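PDB 3WQC: D-threo-3-hydroxyaspartate dehydratase from Delftia, which catalyses the pyridoxal-phosphate-dependent deamination of D-threo-3-hydroxyaspartate to oxaloacetate and ammonia, and also acts on L-threo- and L-erythro-3-hydroxyaspartate and D-serine. Local coordinates for residues B[104-109]-B[135-140]; B[79-84]-B[109-114]. All blocks are in the same frame, centred on the assembly; numbering follows the deposited sequence. Where two conformers were deposited one is given.

In the fold
Both contacts lie in the alanine racemase-like barrel domain and share helix 102-110. In contact 1 this helix meets the turn that leads from helix 122-135 into strand 140-146. In contact 2 its C-terminal end and the loop behind it meet helix 77-85. The two centres are about 11 Å apart, on the same side of the chain's centre. R109 belongs to both ranges, but its side chain serves contact 1. Two probable hydrogen bonds join the contacts: C113 N to L108 O at 3.0 Å, and R110 NH2 to Q135 OE1 at 3.1 Å. Neither contact includes a residue of the pyridoxal-phosphate pocket. Each joins an outer helix to the turn at the C-terminal end of a neighbouring one.

Contact 1 of 2, residues B[104-109]-B[135-140]; sequences QALQLR and QGEAFE
R109 and L106 reach from helix 102-110 to the chain leaving helix 122-135. The R109 side chain bends at chi3 (63°), and its guanidinium meets the E137 carboxylate with the two planes 63° apart. R109 NE donates to E137 OE1 at 2.7 Å, nearly in the guanidinium plane and on the anti lone pair of the oxygen. This is the strong bond of the salt bridge; R109 NH2 adds a weak one to the same oxygen. R109 NH1 has its hydrogen bond outside the contact, to L115 O. One guanidinium face lies against the backbone at F139 CA and E140 N.

The F139 ring is tilted 49° to the guanidinium. R109 CD packs on it obliquely, 3.6 Å from F139 CD1. E137 CG sits over the centre of one ring face, and L106 N lies at the ring edge. F131 and I128 of helix 122-135 also touch the ring. L106 has CG anti to its backbone N. One branch, CD1, is 3.6 Å from E137 CB. L106 CD2 touches CB and CG of Q135, both at 3.8 Å; the two side chains cross at about a right angle.

G136 ends helix 122-135 in a Schellman motif with positive phi. A138 then centres an inverse gamma turn. The arrangement belongs to the beta/alpha barrel, where one outer helix packs on the turn between the next helix and its following strand.

Contact 2 of 2, residues B[79-84]-B[109-114]; sequences EAEQFF and RRRGCD
R111 NH2 is gripped by two waters, both lying at the edge of the guanidinium and in its plane. Water 1 accepts from R111 NH2 at 3.0 Å and donates to the backbone O of E81. Water 2 accepts from R111 NH2 at 3.1 Å and donates to E81 OE2 at 2.7 Å. The charged atoms R111 NH2 and E81 OE2 stay 4.8 Å apart; water 2 bridges the two groups, and the opposite charges probably add some attraction. R111 reaches the waters by a bend at chi3 (-76°).

Beside this bridge the F84 ring enters the turn after helix 102-110. Its CG is anti to the backbone N (chi1 177°), which sends the ring toward 111-113. C113 CB lies over one face, 3.7 Å from the ring centroid, in a CH-pi contact. C113 SG stands obliquely to the ring, as a sulfur-aromatic contact. R111 O comes to the edge, 3.3 Å from F84 CZ, and R111 CB packs against F84 CE2. The guanidinium is turned 57° from the ring.

G112 closes the helix in a Schellman motif. A CB at G112 would be jammed against R111 O at these backbone angles; toward F84 CZ it would only touch. An alanine here in place of F84 would remove the ring contacts with R111, G112 and C113, and would probably weaken the packing of helix 77-85 on this turn. I91 of strand 90-93 touches both F84 and C113. No direct hydrogen bond crosses between the segments: apolar packing carries the buried part, and two waters, one on the carboxylate and one on the backbone carbonyl of E81, make the polar link.

Contact 1 of 2, residues B[104-109]-B[135-140]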
loop_
_atom_site.group_PDB
_atom_site.type_symbol
_atom_site.label_atom_id
_atom_site.label_comp_id
_atom_site.label_asym_id
_atom_site.label_seq_id
_atom_site.Cartn_x
_atom_site.Cartn_y
_atom_site.Cartn_z
ATOM N N GLN B 104 -20.165 12.005 -12.716
ATOM C CA GLN B 104 -19.904 12.250 -11.276
ATOM C C GLN B 104 -19.465 13.676 -11.025
ATOM O O GLN B 104 -19.890 14.308 -10.070
ATOM C CB GLN B 104 -18.806 11.292 -10.794
ATOM C CG GLN B 104 -18.821 11.436 -9.286
ATOM C CD GLN B 104 -17.803 10.609 -8.556
ATOM O OE1 GLN B 104 -17.701 10.665 -7.244
ATOM N NE2 GLN B 104 -17.041 9.802 -9.338
ATOM N N ALA B 105 -18.615 14.252 -11.934
ATOM C CA ALA B 105 -18.188 15.647 -11.727
ATOM C C ALA B 105 -19.431 16.562 -11.879
ATOM O O ALA B 105 -19.502 17.525 -11.090
ATOM C CB ALA B 105 -17.157 15.986 -12.798
ATOM N N LEU B 106 -20.302 16.269 -12.837
ATOM C CA LEU B 106 -21.557 17.070 -13.026
ATOM C C LEU B 106 -22.372 17.022 -11.733
ATOM O O LEU B 106 -22.870 18.089 -11.257
ATOM C CB LEU B 106 -22.317 16.529 -14.237
ATOM C CG LEU B 106 -23.668 17.231 -14.471
ATOM C CD1 LEU B 106 -23.477 18.712 -14.779
ATOM C CD2 LEU B 106 -24.460 16.463 -15.524
ATOM N N GLN B 107 -22.561 15.820 -11.194
ATOM C CA GLN B 107 -23.414 15.726 -9.998
ATOM C C GLN B 107 -22.845 16.525 -8.836
ATOM O O GLN B 107 -23.604 17.185 -8.102
ATOM C CB GLN B 107 -23.520 14.248 -9.617
ATOM C CG GLN B 107 -24.274 13.451 -10.679
ATOM C CD GLN B 107 -23.867 11.967 -10.756
ATOM O OE1 GLN B 107 -23.149 11.457 -9.879
ATOM N NE2 GLN B 107 -24.342 11.262 -11.815
ATOM N N LEU B 108 -21.513 16.450 -8.609
ATOM C CA LEU B 108 -20.868 17.210 -7.534
ATOM C C LEU B 108 -21.155 18.724 -7.755
ATOM O O LEU B 108 -21.475 19.444 -6.806
ATOM C CB LEU B 108 -19.379 16.938 -7.501
ATOM C CG LEU B 108 -19.056 15.707 -6.673
ATOM C CD1 LEU B 108 -17.664 15.245 -7.091
ATOM C CD2 LEU B 108 -19.040 16.028 -5.150
ATOM N N ARG B 109 -20.927 19.200 -9.015
ATOM C CA ARG B 109 -21.176 20.650 -9.233
ATOM C C ARG B 109 -22.677 21.042 -8.985
ATOM O O ARG B 109 -22.932 22.121 -8.406
ATOM C CB ARG B 109 -20.744 21.039 -10.682
ATOM C CG ARG B 109 -19.214 21.080 -10.771
ATOM C CD ARG B 109 -18.718 21.380 -12.193
ATOM N NE ARG B 109 -19.182 22.724 -12.599
ATOM C CZ ARG B 109 -18.605 23.882 -12.227
ATOM N NH1 ARG B 109 -17.434 23.905 -11.505
ATOM N NH2 ARG B 109 -19.171 25.061 -12.587
ATOM N N GLN B 135 -25.608 18.856 -21.148
ATOM C CA GLN B 135 -26.172 18.913 -19.770
ATOM C C GLN B 135 -26.435 20.308 -19.237
ATOM O O GLN B 135 -26.878 20.457 -18.108
ATOM C CB GLN B 135 -25.208 18.193 -18.801
ATOM C CG GLN B 135 -25.038 16.727 -19.223
ATOM C CD GLN B 135 -26.295 15.915 -19.107
ATOM O OE1 GLN B 135 -27.127 16.193 -18.215
ATOM N NE2 GLN B 135 -26.508 14.969 -20.037
ATOM N N GLY B 136 -26.109 21.347 -20.013
ATOM C CA GLY B 136 -26.275 22.746 -19.573
ATOM C C GLY B 136 -25.332 23.139 -18.437
ATOM O O GLY B 136 -25.724 23.849 -17.488
ATOM N N GLU B 137 -24.089 22.646 -18.512
ATOM C CA GLU B 137 -23.120 22.901 -17.449
ATOM C C GLU B 137 -21.857 23.529 -18.035
ATOM O O GLU B 137 -21.227 22.931 -18.920
ATOM C CB GLU B 137 -22.686 21.596 -16.693
ATOM C CG GLU B 137 -21.776 21.831 -15.495
ATOM C CD GLU B 137 -22.456 22.561 -14.347
ATOM O OE1 GLU B 137 -21.741 23.069 -13.448
ATOM O OE2 GLU B 137 -23.710 22.584 -14.306
ATOM N N ALA B 138 -21.492 24.725 -17.544
ATOM C CA ALA B 138 -20.256 25.386 -17.942
ATOM C C ALA B 138 -19.193 24.896 -16.942
ATOM O O ALA B 138 -18.880 25.542 -15.932
ATOM C CB ALA B 138 -20.380 26.882 -17.941
ATOM N N PHE B 139 -18.645 23.729 -17.215
ATOM C CA PHE B 139 -17.555 23.233 -16.343
ATOM C C PHE B 139 -16.400 24.194 -16.282
ATOM O O PHE B 139 -16.068 24.817 -17.362
ATOM C CB PHE B 139 -16.974 21.910 -16.911
ATOM C CG PHE B 139 -17.941 20.736 -16.750
ATOM C CD1 PHE B 139 -17.975 20.053 -15.498
ATOM C CD2 PHE B 139 -18.768 20.270 -17.802
ATOM C CE1 PHE B 139 -18.824 18.916 -15.340
ATOM C CE2 PHE B 139 -19.614 19.204 -17.635
ATOM C CZ PHE B 139 -19.649 18.508 -16.413
ATOM N N GLU B 140 -15.701 24.269 -15.125
ATOM C CA GLU B 140 -14.468 25.046 -15.059
ATOM C C GLU B 140 -13.333 24.061 -15.305
ATOM O O GLU B 140 -13.227 23.005 -14.591
ATOM C CB GLU B 140 -14.316 25.702 -13.691
ATOM C CG GLU B 140 -13.014 26.515 -13.679
ATOM C CD GLU B 140 -12.880 27.405 -12.467
ATOM O OE1 GLU B 140 -11.706 27.886 -12.252
ATOM O OE2 GLU B 140 -13.896 27.736 -11.760
#

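Contact 2 of 2, residues B[79-84]-B[109-114]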
loop_
_atom_site.group_PDB
_atom_site.type_symbol
_atom_site.label_atom_id
_atom_site.label_comp_id
_atom_site.label_asym_id
_atom_site.label_seq_id
_atom_site.Cartn_x
_atom_site.Cartn_y
_atom_site.Cartn_z
ATOM N N GLU B 79 -12.247 11.590 -3.094
ATOM C CA GLU B 79 -11.803 12.643 -2.185
ATOM C C GLU B 79 -12.713 13.874 -2.375
ATOM O O GLU B 79 -13.111 14.495 -1.369
ATOM C CB GLU B 79 -10.395 13.051 -2.489
ATOM C CG GLU B 79 -9.339 12.100 -1.970
ATOM C CD GLU B 79 -8.078 12.316 -2.780
ATOM O OE1 GLU B 79 -7.718 11.436 -3.604
ATOM O OE2 GLU B 79 -7.439 13.375 -2.655
ATOM N N ALA B 80 -13.023 14.273 -3.616
ATOM C CA ALA B 80 -13.919 15.463 -3.766
ATOM C C ALA B 80 -15.283 15.207 -3.056
ATOM O O ALA B 80 -15.771 16.114 -2.355
ATOM C CB ALA B 80 -14.141 15.720 -5.259
ATOM N N GLU B 81 -15.852 13.960 -3.214
ATOM C CA GLU B 81 -17.140 13.690 -2.600
ATOM C C GLU B 81 -17.018 13.829 -1.068
ATOM O O GLU B 81 -17.892 14.443 -0.390
ATOM C CB GLU B 81 -17.575 12.282 -3.161
ATOM C CG GLU B 81 -18.744 11.623 -2.521
ATOM C CD GLU B 81 -18.888 10.169 -3.043
ATOM O OE1 GLU B 81 -18.509 9.158 -2.287
ATOM O OE2 GLU B 81 -19.370 10.021 -4.201
ATOM N N GLN B 82 -15.941 13.250 -0.475
ATOM C CA GLN B 82 -15.767 13.216 1.008
ATOM C C GLN B 82 -15.603 14.634 1.513
ATOM O O GLN B 82 -16.218 15.039 2.513
ATOM C CB GLN B 82 -14.506 12.376 1.371
ATOM C CG GLN B 82 -14.040 12.538 2.858
ATOM C CD GLN B 82 -12.890 11.587 3.282
ATOM O OE1 GLN B 82 -13.010 10.346 3.336
ATOM N NE2 GLN B 82 -11.818 12.186 3.709
ATOM N N PHE B 83 -14.690 15.390 0.923
ATOM C CA PHE B 83 -14.385 16.717 1.447
ATOM C C PHE B 83 -15.543 17.698 1.174
ATOM O O PHE B 83 -15.826 18.546 2.043
ATOM C CB PHE B 83 -13.013 17.267 0.932
ATOM C CG PHE B 83 -11.902 16.580 1.618
ATOM C CD1 PHE B 83 -11.449 17.040 2.851
ATOM C CD2 PHE B 83 -11.285 15.456 1.047
ATOM C CE1 PHE B 83 -10.388 16.365 3.530
ATOM C CE2 PHE B 83 -10.232 14.764 1.723
ATOM C CZ PHE B 83 -9.794 15.215 2.985
ATOM N N PHE B 84 -16.252 17.522 0.036
ATOM C CA PHE B 84 -17.446 18.397 -0.161
ATOM C C PHE B 84 -18.554 18.077 0.872
ATOM O O PHE B 84 -19.163 19.034 1.413
ATOM C CB PHE B 84 -18.014 18.205 -1.566
ATOM C CG PHE B 84 -19.281 19.018 -1.791
ATOM C CD1 PHE B 84 -19.214 20.430 -1.786
ATOM C CD2 PHE B 84 -20.508 18.362 -1.989
ATOM C CE1 PHE B 84 -20.424 21.174 -1.915
ATOM C CE2 PHE B 84 -21.697 19.101 -2.153
ATOM C CZ PHE B 84 -21.623 20.485 -2.117
ATOM N N ARG B 109 -20.927 19.200 -9.015
ATOM C CA ARG B 109 -21.176 20.650 -9.233
ATOM C C ARG B 109 -22.677 21.042 -8.985
ATOM O O ARG B 109 -22.932 22.121 -8.406
ATOM C CB ARG B 109 -20.744 21.039 -10.682
ATOM C CG ARG B 109 -19.214 21.080 -10.771
ATOM C CD ARG B 109 -18.718 21.380 -12.193
ATOM N NE ARG B 109 -19.182 22.724 -12.599
ATOM C CZ ARG B 109 -18.605 23.882 -12.227
ATOM N NH1 ARG B 109 -17.434 23.905 -11.505
ATOM N NH2 ARG B 109 -19.171 25.061 -12.587
ATOM N N ARG B 110 -23.597 20.168 -9.419
ATOM C CA ARG B 110 -25.008 20.436 -9.269
ATOM C C ARG B 110 -25.402 20.455 -7.811
ATOM O O ARG B 110 -26.330 21.209 -7.478
ATOM C CB ARG B 110 -25.858 19.446 -10.042
ATOM C CG ARG B 110 -25.760 19.598 -11.553
ATOM C CD ARG B 110 -26.609 18.498 -12.280
ATOM N NE ARG B 110 -26.853 18.757 -13.721
ATOM C CZ ARG B 110 -27.416 17.920 -14.594
ATOM N NH1 ARG B 110 -27.867 16.747 -14.188
ATOM N NH2 ARG B 110 -27.487 18.296 -15.934
ATOM N N ARG B 111 -24.698 19.728 -6.942
ATOM C CA ARG B 111 -24.934 19.794 -5.462
ATOM C C ARG B 111 -24.279 20.958 -4.765
ATOM O O ARG B 111 -24.481 21.162 -3.572
ATOM C CB ARG B 111 -24.298 18.514 -4.723
ATOM C CG ARG B 111 -24.891 17.269 -5.036
ATOM C CD ARG B 111 -24.588 16.318 -3.849
ATOM N NE ARG B 111 -23.313 15.706 -3.641
ATOM C CZ ARG B 111 -22.790 14.754 -4.474
ATOM N NH1 ARG B 111 -23.361 14.427 -5.686
ATOM N NH2 ARG B 111 -21.684 14.187 -4.151
ATOM N N GLY B 112 -23.487 21.776 -5.502
ATOM C CA GLY B 112 -22.902 22.945 -4.970
ATOM C C GLY B 112 -21.414 22.912 -4.775
ATOM O O GLY B 112 -20.839 23.870 -4.216
ATOM N N CYS B 113 -20.747 21.894 -5.311
ATOM C CA CYS B 113 -19.293 21.871 -5.197
ATOM C C CYS B 113 -18.659 22.673 -6.367
ATOM O O CYS B 113 -18.998 22.442 -7.526
ATOM C CB CYS B 113 -18.819 20.417 -5.253
ATOM S SG CYS B 113 -16.996 20.252 -5.040
ATOM N N ASP B 114 -17.754 23.588 -6.055
ATOM C CA ASP B 114 -17.084 24.387 -7.105
ATOM C C ASP B 114 -15.891 23.586 -7.534
ATOM O O ASP B 114 -14.711 23.887 -7.215
ATOM C CB ASP B 114 -16.637 25.702 -6.560
ATOM C CG ASP B 114 -16.226 26.629 -7.703
ATOM O OD1 ASP B 114 -16.886 26.526 -8.779
ATOM O OD2 ASP B 114 -15.411 27.552 -7.519
HETATM O O HOH W 1 -20.441 14.486 -1.472
HETATM O O HOH W 2 -20.213 11.975 -5.800
#